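Local atomic coordinates of bacteriocin (Brevibacillus sp. SKDU10, PDB entry 6LWZ), a protein that is a bacteriocin, an antimicrobial peptide of the defensin-like laterosporulin family, that probably acts against competing bacteria. Residues Q30-C35 / H40-T45; G19-E24 / T45-P50. All coordinates share one frame; numbering follows the deposited sequence.

Interaction 1: residues Q30-C35 / H40-T45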
loop_
_atom_site.group_PDB
_atom_site.type_symbol
_atom_site.label_atom_id
_atom_site.label_comp_id
_atom_site.label_asym_id
_atom_site.label_seq_id
_atom_site.Cartn_x
_atom_site.Cartn_y
_atom_site.Cartn_z
ATOM N N GLN A 30 -2.518 3.062 -0.577
ATOM C CA GLN A 30 -1.826 2.236 0.398
ATOM C C GLN A 30 -1.846 0.803 -0.106
ATOM O O GLN A 30 -2.906 0.287 -0.444
ATOM C CB GLN A 30 -2.497 2.318 1.770
ATOM C CG GLN A 30 -2.403 3.680 2.442
ATOM C CD GLN A 30 -1.010 4.002 2.947
ATOM O OE1 GLN A 30 -0.045 4.038 2.179
ATOM N NE2 GLN A 30 -0.902 4.257 4.248
ATOM N N VAL A 31 -0.671 0.180 -0.156
ATOM C CA VAL A 31 -0.515 -1.175 -0.665
ATOM C C VAL A 31 -0.215 -2.118 0.493
ATOM O O VAL A 31 0.701 -1.882 1.283
ATOM C CB VAL A 31 0.623 -1.262 -1.708
ATOM C CG1 VAL A 31 0.759 -2.677 -2.270
ATOM C CG2 VAL A 31 0.385 -0.280 -2.838
ATOM N N TYR A 32 -0.993 -3.190 0.575
ATOM C CA TYR A 32 -0.804 -4.234 1.574
ATOM C C TYR A 32 -0.521 -5.553 0.875
ATOM O O TYR A 32 -0.910 -5.750 -0.281
ATOM C CB TYR A 32 -2.061 -4.376 2.437
ATOM C CG TYR A 32 -2.199 -3.326 3.516
ATOM C CD1 TYR A 32 -2.498 -2.008 3.194
ATOM C CD2 TYR A 32 -2.039 -3.656 4.862
ATOM C CE1 TYR A 32 -2.627 -1.039 4.179
ATOM C CE2 TYR A 32 -2.165 -2.697 5.860
ATOM C CZ TYR A 32 -2.457 -1.387 5.515
ATOM O OH TYR A 32 -2.582 -0.425 6.493
ATOM N N VAL A 33 0.164 -6.443 1.584
ATOM C CA VAL A 33 0.361 -7.823 1.138
ATOM C C VAL A 33 -0.511 -8.726 1.993
ATOM O O VAL A 33 -0.541 -8.590 3.220
ATOM C CB VAL A 33 1.838 -8.308 1.236
ATOM C CG1 VAL A 33 2.778 -7.318 0.582
ATOM C CG2 VAL A 33 2.267 -8.544 2.675
ATOM N N ALA A 34 -1.244 -9.622 1.343
ATOM C CA ALA A 34 -1.931 -10.695 2.038
ATOM C C ALA A 34 -1.034 -11.906 1.926
ATOM O O ALA A 34 -0.733 -12.360 0.827
ATOM C CB ALA A 34 -3.282 -10.967 1.417
ATOM N N CYS A 35 -0.572 -12.393 3.067
ATOM C CA CYS A 35 0.330 -13.537 3.115
ATOM C C CYS A 35 -0.441 -14.852 3.107
ATOM O O CYS A 35 -1.608 -14.903 3.503
ATOM C CB CYS A 35 1.201 -13.466 4.373
ATOM S SG CYS A 35 2.312 -12.041 4.440
ATOM N N HIS A 40 -3.034 -9.560 6.468
ATOM C CA HIS A 40 -2.618 -8.272 5.977
ATOM C C HIS A 40 -1.570 -7.439 6.624
ATOM O O HIS A 40 -1.718 -7.019 7.737
ATOM C CB HIS A 40 -3.846 -7.421 5.826
ATOM C CG HIS A 40 -4.843 -8.025 4.926
ATOM N ND1 HIS A 40 -5.131 -9.364 4.950
ATOM C CD2 HIS A 40 -5.583 -7.491 3.945
ATOM C CE1 HIS A 40 -6.006 -9.629 4.011
ATOM N NE2 HIS A 40 -6.310 -8.504 3.404
ATOM N N LEU A 41 -0.537 -7.142 5.867
ATOM C CA LEU A 41 0.546 -6.278 6.360
ATOM C C LEU A 41 0.769 -5.146 5.364
ATOM O O LEU A 41 0.747 -5.379 4.155
ATOM C CB LEU A 41 1.816 -7.104 6.537
ATOM C CG LEU A 41 1.730 -8.199 7.587
ATOM C CD1 LEU A 41 3.028 -8.966 7.670
ATOM C CD2 LEU A 41 1.332 -7.654 8.940
ATOM N N TYR A 42 0.996 -3.967 5.914
ATOM C CA TYR A 42 1.273 -2.759 5.115
ATOM C C TYR A 42 2.574 -2.958 4.344
ATOM O O TYR A 42 3.571 -3.305 4.924
ATOM C CB TYR A 42 1.464 -1.572 6.044
ATOM C CG TYR A 42 1.921 -0.349 5.316
ATOM C CD1 TYR A 42 1.052 0.331 4.499
ATOM C CD2 TYR A 42 3.211 0.107 5.430
ATOM C CE1 TYR A 42 1.446 1.454 3.810
ATOM C CE2 TYR A 42 3.627 1.231 4.756
ATOM C CZ TYR A 42 2.740 1.898 3.944
ATOM O OH TYR A 42 3.119 2.996 3.266
ATOM N N CYS A 43 2.512 -2.710 3.047
ATOM C CA CYS A 43 3.694 -2.875 2.186
ATOM C C CYS A 43 4.310 -1.518 1.875
ATOM O O CYS A 43 5.424 -1.302 2.291
ATOM C CB CYS A 43 3.334 -3.554 0.869
ATOM S SG CYS A 43 4.747 -4.145 -0.090
ATOM N N ARG A 44 3.575 -0.657 1.191
ATOM C CA ARG A 44 4.127 0.597 0.701
ATOM C C ARG A 44 3.041 1.538 0.196
ATOM O O ARG A 44 1.882 1.157 0.072
ATOM C CB ARG A 44 5.156 0.318 -0.413
ATOM C CG ARG A 44 4.656 -0.615 -1.511
ATOM C CD ARG A 44 5.611 -0.715 -2.687
ATOM N NE ARG A 44 5.294 0.264 -3.730
ATOM C CZ ARG A 44 6.066 1.286 -4.102
ATOM N NH1 ARG A 44 7.254 1.512 -3.534
ATOM N NH2 ARG A 44 5.643 2.094 -5.070
ATOM N N THR A 45 3.433 2.777 -0.070
ATOM C CA THR A 45 2.553 3.789 -0.637
ATOM C C THR A 45 2.905 3.962 -2.107
ATOM O O THR A 45 4.085 4.053 -2.451
ATOM C CB THR A 45 2.737 5.144 0.082
ATOM O OG1 THR A 45 2.231 5.055 1.423
ATOM C CG2 THR A 45 2.014 6.280 -0.668
#

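Interaction 2: residues G19-E24 / T45-P50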
loop_
_atom_site.group_PDB
_atom_site.type_symbol
_atom_site.label_atom_id
_atom_site.label_comp_id
_atom_site.label_asym_id
_atom_site.label_seq_id
_atom_site.Cartn_x
_atom_site.Cartn_y
_atom_site.Cartn_z
ATOM N N GLY A 19 -7.017 8.768 -2.003
ATOM C CA GLY A 19 -7.232 10.130 -2.459
ATOM C C GLY A 19 -6.048 11.017 -2.119
ATOM O O GLY A 19 -4.898 10.579 -2.177
ATOM N N CYS A 20 -6.332 12.259 -1.740
ATOM C CA CYS A 20 -5.296 13.282 -1.651
ATOM C C CYS A 20 -4.457 13.154 -0.396
ATOM O O CYS A 20 -4.989 13.168 0.711
ATOM C CB CYS A 20 -5.922 14.669 -1.686
ATOM S SG CYS A 20 -4.821 15.901 -2.391
ATOM N N HIS A 21 -3.144 13.043 -0.563
ATOM C CA HIS A 21 -2.259 13.003 0.591
ATOM C C HIS A 21 -2.212 14.396 1.219
ATOM O O HIS A 21 -2.092 15.399 0.513
ATOM C CB HIS A 21 -0.859 12.544 0.203
ATOM C CG HIS A 21 -0.087 11.950 1.339
ATOM N ND1 HIS A 21 0.686 12.706 2.191
ATOM C CD2 HIS A 21 0.035 10.669 1.760
ATOM C CE1 HIS A 21 1.256 11.919 3.085
ATOM N NE2 HIS A 21 0.878 10.678 2.847
ATOM N N GLY A 22 -2.324 14.453 2.541
ATOM C CA GLY A 22 -2.342 15.724 3.259
ATOM C C GLY A 22 -1.003 16.440 3.295
ATOM O O GLY A 22 -0.962 17.663 3.346
ATOM N N VAL A 23 0.081 15.666 3.302
ATOM C CA VAL A 23 1.456 16.186 3.293
ATOM C C VAL A 23 2.013 16.366 1.878
ATOM O O VAL A 23 2.401 17.463 1.486
ATOM C CB VAL A 23 2.403 15.229 4.051
ATOM C CG1 VAL A 23 3.850 15.688 3.938
ATOM C CG2 VAL A 23 1.979 15.100 5.502
ATOM N N GLU A 24 2.071 15.269 1.129
ATOM C CA GLU A 24 2.641 15.258 -0.223
ATOM C C GLU A 24 1.698 15.851 -1.282
ATOM O O GLU A 24 2.142 16.180 -2.378
ATOM C CB GLU A 24 3.034 13.832 -0.610
ATOM C CG GLU A 24 4.113 13.233 0.281
ATOM C CD GLU A 24 5.513 13.703 -0.077
ATOM O OE1 GLU A 24 6.314 13.954 0.843
ATOM O OE2 GLU A 24 5.825 13.818 -1.274
ATOM N N THR A 45 3.433 2.777 -0.070
ATOM C CA THR A 45 2.553 3.789 -0.637
ATOM C C THR A 45 2.905 3.962 -2.107
ATOM O O THR A 45 4.085 4.053 -2.451
ATOM C CB THR A 45 2.737 5.144 0.082
ATOM O OG1 THR A 45 2.231 5.055 1.423
ATOM C CG2 THR A 45 2.014 6.280 -0.668
ATOM N N GLU A 46 1.880 4.026 -2.955
ATOM C CA GLU A 46 2.034 4.237 -4.397
ATOM C C GLU A 46 1.527 5.633 -4.748
ATOM O O GLU A 46 0.391 5.968 -4.430
ATOM C CB GLU A 46 1.227 3.176 -5.156
ATOM C CG GLU A 46 1.152 3.359 -6.664
ATOM C CD GLU A 46 2.489 3.198 -7.364
ATOM O OE1 GLU A 46 3.438 2.641 -6.760
ATOM O OE2 GLU A 46 2.592 3.620 -8.537
ATOM N N TRP A 47 2.352 6.443 -5.405
ATOM C CA TRP A 47 2.000 7.840 -5.666
ATOM C C TRP A 47 1.307 8.029 -7.005
ATOM O O TRP A 47 1.657 7.393 -7.992
ATOM C CB TRP A 47 3.235 8.735 -5.617
ATOM C CG TRP A 47 3.887 8.794 -4.279
ATOM C CD1 TRP A 47 5.141 8.369 -3.963
ATOM C CD2 TRP A 47 3.319 9.307 -3.067
ATOM N NE1 TRP A 47 5.390 8.581 -2.631
ATOM C CE2 TRP A 47 4.289 9.159 -2.058
ATOM C CE3 TRP A 47 2.081 9.878 -2.740
ATOM C CZ2 TRP A 47 4.064 9.558 -0.736
ATOM C CZ3 TRP A 47 1.856 10.274 -1.425
ATOM C CH2 TRP A 47 2.844 10.108 -0.439
ATOM N N GLY A 48 0.329 8.925 -7.019
ATOM C CA GLY A 48 -0.399 9.287 -8.227
ATOM C C GLY A 48 -0.089 10.710 -8.654
ATOM O O GLY A 48 0.989 11.245 -8.365
ATOM N N GLY A 49 -1.047 11.334 -9.328
ATOM C CA GLY A 49 -0.848 12.672 -9.877
ATOM C C GLY A 49 -0.850 13.761 -8.822
ATOM O O GLY A 49 -1.033 13.480 -7.628
ATOM N N PRO A 50 -0.639 15.016 -9.252
ATOM C CA PRO A 50 -0.754 16.118 -8.320
ATOM C C PRO A 50 -2.200 16.314 -7.893
ATOM O O PRO A 50 -3.133 15.810 -8.531
ATOM C CB PRO A 50 -0.229 17.319 -9.102
ATOM C CG PRO A 50 -0.403 16.963 -10.521
ATOM C CD PRO A 50 -0.347 15.469 -10.619
#

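Interaction 1: residues Q30-C35 / H40-T45
A classic beta bulge in the antiparallel hairpin of strands 26-35 and 40-48, part of the defensin-like sheet, puts Cys43 and Arg44 together opposite Val31. Val31 O takes both amides of the bulge: Cys43 N at 2.7 Å in the carbonyl plane, and Arg44 N, tilted from that plane, at 3.1 Å. Beyond it Val33 and Leu41 form a hydrogen-bonded pair with two backbone bonds, while Val31 N reaches Arg44 O. At the non-hydrogen-bonded pair Tyr32-Tyr42, next to the bulge, the two side chains diverge, yet the rings still meet. Tyr42 CA sits over one face of the Tyr32 ring, a CH-pi contact 3.7 Å from the ring centroid, and the Tyr42 ring turns an edge to the same ring, planes 78° apart. A Tyr42 chi1 of 173° carries CG away from the backbone N and sends the phenol toward Gln30 and Thr45. There Thr45 OG1 gives its proton to Gln30 OE1 at 2.6 Å and accepts the one from Tyr42 OH at 2.9 Å; the bend of Gln30 at chi2 (-72°) brings its amide to this spot, with OE1 also at the edge of the Tyr42 ring. On the face that carries Val31 and Leu41, Val33 CG1 lies 3.8 Å from Cys43 SG, which is bonded to Cys2; Cys35 is joined to Cys6. Lys16 of strand 10-20 makes a cation-pi contact with Tyr32. The relay from Tyr42 through Thr45 to Gln30 uses the threonine hydroxyl as donor and acceptor at once, which sets the direction of its proton and probably limits the rotation of the three polar ends.

Interaction 2: residues G19-E24 / T45-P50
His21 ND1 accepts two backbone amides of the turn that follows strand 10-20: Glu24 N at 3.1 Å in a nearly straight bond (172°), and Val23 N at 3.2 Å in a more bent one. Both donors are tilted out of the imidazole plane. His21 CG lies roughly anti to the backbone N (chi1 -156°), which helps turn ND1 to these two amides, and the double grip limits the ring's rotation. One face of the imidazole, thus held, receives the indole of Trp47 from strand 40-48. The stack is edge-to-face: the six-membered ring of Trp47 brings its CH2 to 3.6 Å from His21 CD2, toward the rim of the imidazole, with the two planes 73° apart. Glu24 adds the aliphatic part of its chain, its CG lying 3.4 Å from the same Trp47 CH2, and its chain crosses the indole at about a right angle. His21 and Glu24 thus meet the same corner of the benzo ring from two directions, while a face of the indole carries the methyl CG2 of Thr45 from its own strand, 3.7 Å above the plane. Strand 26-35, which runs between the two outer strands, completes the surroundings: Tyr28 meets His21 edge-to-face and also touches Trp47, and Lys26 makes a cation-pi contact with the indole. Accepting both amides implies that ND1 is unprotonated, and a neutral imidazole would then probably carry its hydrogen on NE2; protonation of ND1 would probably cost the turn these bonds.

How the interactions relate
The two contacts lie along one three-stranded antiparallel sheet, ordered 10-20, 26-35, 40-48, with their centres about 17 Å apart. Interaction 1 joins the neighbouring strands 26-35 and 40-48 near the centre of the chain; interaction 2 brings the turn after strand 10-20 against Trp47 of strand 40-48, the outer strand on the far side of the sheet, by side chains at the surface. In sequence, interaction 1 is nested within the loop that interaction 2 closes. Thr45 belongs to both, and Val31 CG2 packs on Glu46 CB at 4.2 Å. With disulfides Cys2-Cys43 and Cys6-Cys35 at the first and Cys20-Cys51 at the second, this small helix-free peptide is cross-linked toward both ends of its sheet.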